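PDB 5LY8: tail component from Lactobacillus phage J-1, which probably binds cell-wall saccharides of the Lactobacillus host, this chain being the second carbohydrate-binding module of the evolved distal tail protein. Local coordinates for residues G110-V123 with F201-P214. Residues are numbered along the deposited sequence; the frame is centred on the assembly and turned at random.
Sequences GRFEFNLTYQGKIV and FSSVPIDGWTAWFP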
loop_
_atom_site.group_PDB
_atom_site.type_symbol
_atom_site.label_atom_id
_atom_site.label_comp_id
_atom_site.label_asym_id
_atom_site.label_seq_id
_atom_site.Cartn_x
_atom_site.Cartn_y
_atom_site.Cartn_z
ATOM N N GLY A 110 6.367 -8.177 10.037
ATOM C CA GLY A 110 5.772 -6.888 9.722
ATOM C C GLY A 110 4.995 -6.968 8.441
ATOM O O GLY A 110 5.149 -7.909 7.665
ATOM N N ARG A 111 4.152 -5.969 8.215
ATOM C CA ARG A 111 3.322 -5.890 7.020
ATOM C C ARG A 111 3.119 -4.435 6.678
ATOM O O ARG A 111 2.991 -3.604 7.580
ATOM C CB ARG A 111 1.939 -6.557 7.303
ATOM C CG ARG A 111 0.875 -6.357 6.238
ATOM C CD ARG A 111 -0.438 -7.044 6.654
ATOM N NE ARG A 111 -1.403 -7.056 5.549
ATOM C CZ ARG A 111 -1.425 -7.944 4.576
ATOM N NH1 ARG A 111 -0.567 -8.962 4.575
ATOM N NH2 ARG A 111 -2.285 -7.819 3.584
ATOM N N PHE A 112 3.007 -4.128 5.373
ATOM C CA PHE A 112 2.424 -2.859 4.963
ATOM C C PHE A 112 1.396 -3.098 3.888
ATOM O O PHE A 112 1.475 -4.082 3.146
ATOM C CB PHE A 112 3.431 -1.765 4.560
ATOM C CG PHE A 112 4.294 -2.013 3.355
ATOM C CD1 PHE A 112 3.748 -2.031 2.077
ATOM C CD2 PHE A 112 5.674 -2.079 3.478
ATOM C CE1 PHE A 112 4.564 -2.204 0.955
ATOM C CE2 PHE A 112 6.489 -2.189 2.349
ATOM C CZ PHE A 112 5.931 -2.228 1.096
ATOM N N GLU A 113 0.407 -2.204 3.843
ATOM C CA GLU A 113 -0.603 -2.147 2.794
ATOM C C GLU A 113 -0.646 -0.755 2.231
ATOM O O GLU A 113 -0.690 0.220 2.993
ATOM C CB GLU A 113 -2.000 -2.506 3.314
ATOM C CG GLU A 113 -2.135 -3.948 3.752
ATOM C CD GLU A 113 -3.521 -4.320 4.228
ATOM O OE1 GLU A 113 -4.451 -3.473 4.164
ATOM O OE2 GLU A 113 -3.669 -5.479 4.694
ATOM N N PHE A 114 -0.687 -0.659 0.897
ATOM C CA PHE A 114 -1.011 0.572 0.181
ATOM C C PHE A 114 -2.300 0.257 -0.573
ATOM O O PHE A 114 -2.313 -0.584 -1.485
ATOM C CB PHE A 114 0.112 1.036 -0.741
ATOM C CG PHE A 114 1.317 1.504 0.044
ATOM C CD1 PHE A 114 1.255 2.653 0.806
ATOM C CD2 PHE A 114 2.486 0.764 0.063
ATOM C CE1 PHE A 114 2.360 3.076 1.564
ATOM C CE2 PHE A 114 3.603 1.195 0.808
ATOM C CZ PHE A 114 3.531 2.359 1.542
ATOM N N ASN A 115 -3.399 0.903 -0.145
ATOM C CA ASN A 115 -4.742 0.589 -0.599
ATOM C C ASN A 115 -5.430 1.739 -1.265
ATOM O O ASN A 115 -5.280 2.890 -0.836
ATOM C CB ASN A 115 -5.587 0.203 0.647
ATOM C CG ASN A 115 -5.054 -1.005 1.364
ATOM O OD1 ASN A 115 -4.349 -1.815 0.767
ATOM N ND2 ASN A 115 -5.346 -1.138 2.648
ATOM N N LEU A 116 -6.209 1.412 -2.303
ATOM C CA LEU A 116 -7.105 2.352 -2.978
ATOM C C LEU A 116 -8.513 1.838 -2.728
ATOM O O LEU A 116 -8.776 0.629 -2.831
ATOM C CB LEU A 116 -6.792 2.455 -4.467
ATOM C CG LEU A 116 -5.414 3.069 -4.744
ATOM C CD1 LEU A 116 -5.033 2.892 -6.175
ATOM C CD2 LEU A 116 -5.348 4.560 -4.350
ATOM N N THR A 117 -9.415 2.763 -2.388
ATOM C CA THR A 117 -10.757 2.418 -1.948
ATOM C C THR A 117 -11.818 3.195 -2.670
ATOM O O THR A 117 -11.529 4.206 -3.312
ATOM C CB THR A 117 -10.850 2.671 -0.419
ATOM O OG1 THR A 117 -10.691 4.068 -0.129
ATOM C CG2 THR A 117 -9.800 1.874 0.375
ATOM N N TYR A 118 -13.059 2.736 -2.527
ATOM C CA TYR A 118 -14.229 3.439 -3.035
ATOM C C TYR A 118 -15.348 3.231 -2.056
ATOM O O TYR A 118 -15.701 2.081 -1.744
ATOM C CB TYR A 118 -14.675 3.004 -4.443
ATOM C CG TYR A 118 -15.759 3.901 -5.008
ATOM C CD1 TYR A 118 -15.498 5.235 -5.296
ATOM C CD2 TYR A 118 -17.054 3.429 -5.212
ATOM C CE1 TYR A 118 -16.488 6.074 -5.789
ATOM C CE2 TYR A 118 -18.043 4.258 -5.733
ATOM C CZ TYR A 118 -17.749 5.577 -6.028
ATOM O OH TYR A 118 -18.721 6.411 -6.525
ATOM N N GLN A 119 -15.968 4.323 -1.587
ATOM C CA GLN A 119 -17.087 4.272 -0.645
ATOM C C GLN A 119 -16.814 3.299 0.513
ATOM O O GLN A 119 -17.704 2.549 0.915
ATOM C CB GLN A 119 -18.439 4.011 -1.363
ATOM C CG GLN A 119 -18.759 5.137 -2.347
ATOM C CD GLN A 119 -20.101 5.020 -3.053
ATOM O OE1 GLN A 119 -20.613 3.934 -3.432
ATOM N NE2 GLN A 119 -20.666 6.165 -3.361
ATOM N N GLY A 120 -15.577 3.310 1.026
ATOM C CA GLY A 120 -15.234 2.532 2.202
ATOM C C GLY A 120 -14.796 1.105 1.956
ATOM O O GLY A 120 -14.547 0.377 2.929
ATOM N N LYS A 121 -14.713 0.673 0.697
ATOM C CA LYS A 121 -14.305 -0.692 0.387
ATOM C C LYS A 121 -13.007 -0.690 -0.375
ATOM O O LYS A 121 -12.756 0.210 -1.186
ATOM C CB LYS A 121 -15.388 -1.383 -0.455
ATOM C CG LYS A 121 -16.661 -1.682 0.346
ATOM C CD LYS A 121 -17.613 -2.608 -0.434
ATOM C CE LYS A 121 -18.937 -2.803 0.276
ATOM N NZ LYS A 121 -18.781 -3.683 1.462
ATOM N N ILE A 122 -12.179 -1.716 -0.160
ATOM C CA ILE A 122 -10.987 -1.911 -0.963
ATOM C C ILE A 122 -11.360 -2.130 -2.428
ATOM O O ILE A 122 -12.234 -2.954 -2.747
ATOM C CB ILE A 122 -10.210 -3.156 -0.467
ATOM C CG1 ILE A 122 -9.735 -3.031 0.994
ATOM C CG2 ILE A 122 -9.034 -3.502 -1.416
ATOM C CD1 ILE A 122 -8.618 -1.949 1.202
ATOM N N VAL A 123 -10.649 -1.405 -3.305
ATOM C CA VAL A 123 -10.671 -1.632 -4.732
ATOM C C VAL A 123 -9.358 -2.347 -5.102
ATOM O O VAL A 123 -9.392 -3.367 -5.787
ATOM C CB VAL A 123 -10.928 -0.353 -5.543
ATOM C CG1 VAL A 123 -10.732 -0.591 -7.048
ATOM C CG2 VAL A 123 -12.329 0.174 -5.270
ATOM N N PHE A 201 -12.876 -3.597 -14.874
ATOM C CA PHE A 201 -12.172 -2.716 -13.965
ATOM C C PHE A 201 -12.129 -1.265 -14.452
ATOM O O PHE A 201 -12.180 -0.352 -13.638
ATOM C CB PHE A 201 -10.779 -3.276 -13.685
ATOM C CG PHE A 201 -10.071 -2.592 -12.552
ATOM C CD1 PHE A 201 -10.518 -2.742 -11.241
ATOM C CD2 PHE A 201 -8.893 -1.890 -12.773
ATOM C CE1 PHE A 201 -9.834 -2.137 -10.184
ATOM C CE2 PHE A 201 -8.232 -1.256 -11.719
ATOM C CZ PHE A 201 -8.718 -1.372 -10.437
ATOM N N SER A 202 -12.137 -1.056 -15.767
ATOM C CA SER A 202 -12.147 0.289 -16.332
ATOM C C SER A 202 -13.415 1.075 -15.960
ATOM O O SER A 202 -13.435 2.279 -16.195
ATOM C CB SER A 202 -12.000 0.236 -17.850
ATOM O OG SER A 202 -13.016 -0.555 -18.442
ATOM N N SER A 203 -14.470 0.427 -15.422
ATOM C CA SER A 203 -15.700 1.100 -14.994
ATOM C C SER A 203 -15.787 1.272 -13.472
ATOM O O SER A 203 -16.778 1.838 -12.985
ATOM C CB SER A 203 -16.923 0.336 -15.491
ATOM O OG SER A 203 -16.953 0.373 -16.911
ATOM N N VAL A 204 -14.795 0.779 -12.736
ATOM C CA VAL A 204 -14.819 0.789 -11.278
ATOM C C VAL A 204 -14.124 2.045 -10.746
ATOM O O VAL A 204 -12.964 2.285 -11.084
ATOM C CB VAL A 204 -14.171 -0.503 -10.713
ATOM C CG1 VAL A 204 -14.105 -0.458 -9.179
ATOM C CG2 VAL A 204 -14.933 -1.743 -11.193
ATOM N N PRO A 205 -14.822 2.862 -9.936
ATOM C CA PRO A 205 -14.213 4.102 -9.450
ATOM C C PRO A 205 -13.382 3.937 -8.198
ATOM O O PRO A 205 -13.460 2.911 -7.500
ATOM C CB PRO A 205 -15.423 4.993 -9.160
ATOM C CG PRO A 205 -16.558 4.049 -8.933
ATOM C CD PRO A 205 -16.248 2.756 -9.558
ATOM N N ILE A 206 -12.624 4.980 -7.885
ATOM C CA ILE A 206 -11.900 5.108 -6.631
ATOM C C ILE A 206 -12.140 6.501 -6.051
ATOM O O ILE A 206 -12.360 7.468 -6.800
ATOM C CB ILE A 206 -10.398 4.730 -6.664
ATOM C CG1 ILE A 206 -9.669 5.564 -7.673
ATOM C CG2 ILE A 206 -10.169 3.195 -6.864
ATOM C CD1 ILE A 206 -8.192 5.546 -7.453
ATOM N N ASP A 207 -12.067 6.621 -4.715
ATOM C CA ASP A 207 -12.260 7.907 -4.053
ATOM C C ASP A 207 -11.372 8.085 -2.823
ATOM O O ASP A 207 -11.533 9.068 -2.106
ATOM C CB ASP A 207 -13.745 8.138 -3.668
ATOM C CG ASP A 207 -14.244 7.177 -2.587
ATOM O OD1 ASP A 207 -13.421 6.493 -1.984
ATOM O OD2 ASP A 207 -15.471 7.137 -2.335
ATOM N N GLY A 208 -10.448 7.168 -2.570
ATOM C CA GLY A 208 -9.641 7.290 -1.370
ATOM C C GLY A 208 -8.459 6.368 -1.368
ATOM O O GLY A 208 -8.359 5.442 -2.181
ATOM N N TRP A 209 -7.553 6.633 -0.414
ATOM C CA TRP A 209 -6.384 5.782 -0.221
ATOM C C TRP A 209 -6.110 5.617 1.251
ATOM O O TRP A 209 -6.425 6.518 2.041
ATOM C CB TRP A 209 -5.145 6.363 -0.942
ATOM C CG TRP A 209 -4.680 7.688 -0.400
ATOM C CD1 TRP A 209 -5.123 8.923 -0.768
ATOM C CD2 TRP A 209 -3.677 7.903 0.603
ATOM N NE1 TRP A 209 -4.468 9.896 -0.052
ATOM C CE2 TRP A 209 -3.580 9.296 0.802
ATOM C CE3 TRP A 209 -2.858 7.056 1.372
ATOM C CZ2 TRP A 209 -2.680 9.867 1.711
ATOM C CZ3 TRP A 209 -1.994 7.621 2.297
ATOM C CH2 TRP A 209 -1.875 9.012 2.419
ATOM N N THR A 210 -5.491 4.486 1.607
ATOM C CA THR A 210 -5.022 4.223 2.961
ATOM C C THR A 210 -3.669 3.544 2.887
ATOM O O THR A 210 -3.489 2.619 2.090
ATOM C CB THR A 210 -5.976 3.279 3.731
ATOM O OG1 THR A 210 -7.254 3.904 3.893
ATOM C CG2 THR A 210 -5.437 2.899 5.134
ATOM N N ALA A 211 -2.733 3.957 3.754
ATOM C CA ALA A 211 -1.450 3.281 3.963
ATOM C C ALA A 211 -1.451 2.771 5.421
ATOM O O ALA A 211 -1.762 3.568 6.328
ATOM C CB ALA A 211 -0.302 4.237 3.723
ATOM N N TRP A 212 -1.142 1.483 5.649
ATOM C CA TRP A 212 -1.228 0.892 6.982
ATOM C C TRP A 212 0.043 0.104 7.231
ATOM O O TRP A 212 0.492 -0.648 6.368
ATOM C CB TRP A 212 -2.490 0.010 7.055
ATOM C CG TRP A 212 -2.735 -0.726 8.336
ATOM C CD1 TRP A 212 -2.675 -0.223 9.614
ATOM C CD2 TRP A 212 -3.112 -2.099 8.460
ATOM N NE1 TRP A 212 -3.019 -1.201 10.527
ATOM C CE2 TRP A 212 -3.287 -2.368 9.838
ATOM C CE3 TRP A 212 -3.297 -3.140 7.533
ATOM C CZ2 TRP A 212 -3.694 -3.620 10.309
ATOM C CZ3 TRP A 212 -3.682 -4.387 8.008
ATOM C CH2 TRP A 212 -3.854 -4.629 9.376
ATOM N N PHE A 213 0.608 0.243 8.452
ATOM C CA PHE A 213 1.902 -0.337 8.786
ATOM C C PHE A 213 1.862 -1.138 10.094
ATOM O O PHE A 213 2.448 -0.740 11.103
ATOM C CB PHE A 213 2.944 0.772 8.894
ATOM C CG PHE A 213 3.145 1.563 7.639
ATOM C CD1 PHE A 213 2.340 2.669 7.352
ATOM C CD2 PHE A 213 4.095 1.181 6.715
ATOM C CE1 PHE A 213 2.534 3.407 6.187
ATOM C CE2 PHE A 213 4.267 1.906 5.534
ATOM C CZ PHE A 213 3.477 3.005 5.278
ATOM N N PRO A 214 1.207 -2.296 10.094
ATOM C CA PRO A 214 1.085 -3.068 11.339
ATOM C C PRO A 214 2.208 -4.051 11.649
ATOM O O PRO A 214 2.889 -4.573 10.763
ATOM C CB PRO A 214 -0.218 -3.858 11.122
ATOM C CG PRO A 214 -0.202 -4.121 9.606
ATOM C CD PRO A 214 0.345 -2.851 9.018
HETATM O O HOH W 1 -13.252 5.057 0.256
HETATM O O HOH W 2 -9.397 4.858 2.262
#
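Arg111 N donates to Pro214 O just beyond the antiparallel ladder of strands 110-118 and 208-212. The Arg111 chain runs out extended past Pro214 CG, with CB 4.0 Å from it, which carries NE and NH2 to Glu113 OE2. Both bind it side-on, within the guanidinium plane, in a salt bridge. The Glu113 carboxylate lies at the edge of the Trp212 ring, its OE2 3.5 Å from CZ3, with the two planes 78° apart. Glu113 OE1 accepts from Asn115 ND2 (2.9 Å). The backbone nitrogens of Ala37 and Phe38 also donate to this carboxylate, which probably steadies its buried charge. On the face of Phe114, Ala211, Leu116 and Trp209, Phe114 CE1 rests on Ala211 CB and Leu116 CD2 touches Trp209 CB. Phe114 CZ meets CZ of Phe213, just after the strand, at 3.8 Å. That face packs on strands 94-103 and 223-238. Thr117 O accepts a straight bond from Asp207 N (2.8 Å) and a weak one from Gly208 N. Thr117 OG1 binds two waters, which lead to Asp207 OD1 and Thr210 OG1. Pro205 CG sits over the centre of the Tyr118 ring, 3.5 Å from the centroid, in a CH-pi contact. Gln119 N, in the type I' turn from Tyr118 to Lys121, donates to Asp207 OD2 (3.0 Å). Val123 CG1 meets the Phe201 ring edge at CE1. Asp207 and Gly208 opposite Thr117 form a classic beta bulge, in a sheet pairing consistent with the concanavalin-like beta sandwich of this carbohydrate-binding module.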